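PDB 6A8M: FACT complex subunit SPT16, which probably acts within the FACT complex as a histone chaperone, helping to reorganize nucleosomes during transcription, replication and DNA repair. Local coordinates for residues Lys267-Arg271 and Leu399-Asn403. Residue numbers count along the deposited sequence, not the author numbering.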
loop_
_atom_site.group_PDB
_atom_site.type_symbol
_atom_site.label_atom_id
_atom_site.label_comp_id
_atom_site.label_asym_id
_atom_site.label_seq_id
_atom_site.Cartn_x
_atom_site.Cartn_y
_atom_site.Cartn_z
ATOM N N LYS A 267 -6.887 -12.802 -23.500
ATOM C CA LYS A 267 -7.350 -11.516 -22.999
ATOM C C LYS A 267 -6.632 -11.161 -21.703
ATOM O O LYS A 267 -6.564 -11.975 -20.774
ATOM C CB LYS A 267 -8.859 -11.517 -22.777
ATOM C CG LYS A 267 -9.637 -11.932 -24.026
ATOM C CD LYS A 267 -9.419 -10.948 -25.170
ATOM C CE LYS A 267 -10.293 -11.311 -26.371
ATOM N NZ LYS A 267 -11.727 -11.467 -25.947
ATOM N N TYR A 268 -6.104 -9.944 -21.639
ATOM C CA TYR A 268 -5.385 -9.471 -20.469
ATOM C C TYR A 268 -6.011 -8.175 -19.974
ATOM O O TYR A 268 -6.652 -7.444 -20.728
ATOM C CB TYR A 268 -3.908 -9.219 -20.755
ATOM C CG TYR A 268 -3.145 -10.302 -21.487
ATOM C CD1 TYR A 268 -3.243 -10.448 -22.871
ATOM C CD2 TYR A 268 -2.267 -11.136 -20.802
ATOM C CE1 TYR A 268 -2.503 -11.426 -23.539
ATOM C CE2 TYR A 268 -1.535 -12.105 -21.455
ATOM C CZ TYR A 268 -1.644 -12.248 -22.819
ATOM O OH TYR A 268 -0.883 -13.197 -23.473
ATOM N N ASP A 269 -5.796 -7.889 -18.700
ATOM C CA ASP A 269 -6.426 -6.744 -18.049
ATOM C C ASP A 269 -5.383 -6.125 -17.127
ATOM O O ASP A 269 -4.957 -6.755 -16.159
ATOM C CB ASP A 269 -7.685 -7.181 -17.293
ATOM C CG ASP A 269 -8.455 -6.012 -16.675
ATOM O OD1 ASP A 269 -8.004 -4.840 -16.767
ATOM O OD2 ASP A 269 -9.526 -6.286 -16.098
ATOM N N LEU A 270 -4.943 -4.912 -17.448
ATOM C CA LEU A 270 -3.923 -4.208 -16.676
ATOM C C LEU A 270 -4.502 -3.103 -15.806
ATOM O O LEU A 270 -3.738 -2.361 -15.168
ATOM C CB LEU A 270 -2.865 -3.622 -17.609
ATOM C CG LEU A 270 -2.271 -4.637 -18.581
ATOM C CD1 LEU A 270 -1.090 -4.070 -19.363
ATOM C CD2 LEU A 270 -1.898 -5.907 -17.804
ATOM N N ARG A 271 -5.822 -2.953 -15.782
ATOM C CA ARG A 271 -6.437 -1.965 -14.912
ATOM C C ARG A 271 -6.191 -2.305 -13.444
ATOM O O ARG A 271 -5.971 -3.461 -13.065
ATOM C CB ARG A 271 -7.937 -1.876 -15.187
ATOM C CG ARG A 271 -8.240 -1.445 -16.597
ATOM C CD ARG A 271 -9.736 -1.571 -16.867
ATOM N NE ARG A 271 -10.187 -2.953 -16.692
ATOM C CZ ARG A 271 -11.454 -3.345 -16.783
ATOM N NH1 ARG A 271 -12.411 -2.452 -17.021
ATOM N NH2 ARG A 271 -11.761 -4.632 -16.626
ATOM N N LEU A 399 4.483 -1.057 -15.007
ATOM C CA LEU A 399 4.120 -0.607 -16.337
ATOM C C LEU A 399 3.674 -1.773 -17.191
ATOM O O LEU A 399 4.078 -2.914 -16.994
ATOM C CB LEU A 399 5.240 0.139 -17.036
ATOM C CG LEU A 399 6.685 -0.253 -16.796
ATOM C CD1 LEU A 399 7.513 0.084 -18.002
ATOM C CD2 LEU A 399 7.203 0.524 -15.620
ATOM N N GLY A 400 2.825 -1.458 -18.150
ATOM C CA GLY A 400 2.191 -2.501 -18.925
ATOM C C GLY A 400 1.833 -1.990 -20.297
ATOM O O GLY A 400 1.678 -0.784 -20.511
ATOM N N PHE A 401 1.745 -2.934 -21.235
ATOM C CA PHE A 401 1.248 -2.682 -22.581
ATOM C C PHE A 401 0.181 -3.735 -22.850
ATOM O O PHE A 401 0.419 -4.924 -22.611
ATOM C CB PHE A 401 2.368 -2.773 -23.616
ATOM C CG PHE A 401 3.463 -1.760 -23.415
ATOM C CD1 PHE A 401 3.348 -0.496 -23.951
ATOM C CD2 PHE A 401 4.600 -2.072 -22.676
ATOM C CE1 PHE A 401 4.351 0.456 -23.759
ATOM C CE2 PHE A 401 5.609 -1.122 -22.482
ATOM C CZ PHE A 401 5.478 0.140 -23.020
ATOM N N ASN A 402 -0.986 -3.314 -23.324
ATOM C CA ASN A 402 -2.069 -4.261 -23.554
ATOM C C ASN A 402 -2.507 -4.189 -25.012
ATOM O O ASN A 402 -2.130 -3.279 -25.761
ATOM C CB ASN A 402 -3.237 -3.996 -22.593
ATOM C CG ASN A 402 -4.157 -5.223 -22.395
ATOM O OD1 ASN A 402 -3.955 -6.286 -22.988
ATOM N ND2 ASN A 402 -5.161 -5.066 -21.539
ATOM N N ASN A 403 -3.269 -5.201 -25.423
ATOM C CA ASN A 403 -3.918 -5.192 -26.740
ATOM C C ASN A 403 -2.889 -5.166 -27.866
ATOM O O ASN A 403 -3.033 -4.447 -28.862
ATOM C CB ASN A 403 -4.899 -4.021 -26.866
ATOM C CG ASN A 403 -6.010 -4.088 -25.836
ATOM O OD1 ASN A 403 -6.844 -4.980 -25.889
ATOM N ND2 ASN A 403 -6.034 -3.135 -24.904
HETATM O O HOH W 1 -6.007 -8.021 -23.833
HETATM O O HOH W 2 -5.783 -2.876 -19.577
#
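In the M24-peptidase-like (pita-bread) part of the Spt16 N-terminal domain, the loop between strands 261-263 and 285-295 runs along one face of strand 394-405, roughly antiparallel to residues 399-403. Tyr268 opens the contact through its backbone: its carbonyl O accepts a hydrogen bond of 2.9 Å from Asn402 ND2, and its N donates to water 1, which donates to Asn402 OD1. The phenol leads away from the strand, its hydroxyl bonded to the carbonyl of Cys286. Asp269 points its side chain away from the strand and organises the loop instead. Asp269 OD1 accepts from Arg271 N at 3.0 Å, forming an Asx turn, and the carboxylate makes a salt bridge to the guanidinium, with Asp269 OD2 2.8 Å from Arg271 NH2. Leu270 then turns back toward the sheet. Leu270 CD1 packs 3.7 Å from Gly400 CA, 3.6 Å from Phe401 N and 3.9 Å from Asn402 CB, and a beta carbon on Gly400 would clash with this methyl. Water 2 accepts from both Leu270 N and Asn402 ND2. On the strand's other face, Leu399 and Phe401 pack against helix 312-332. Asn402 OD1 also accepts from Asn403 N at 2.8 Å, helping fix the amide where the chain turns a corner. The chemistry is thus divided between one leucine resting on the strand backbone at Gly400 and Phe401 and one carboxamide that, directly and through two waters, serves three backbone polar groups of the loop, so that an irregular segment is fastened to the sheet without pairing as a strand.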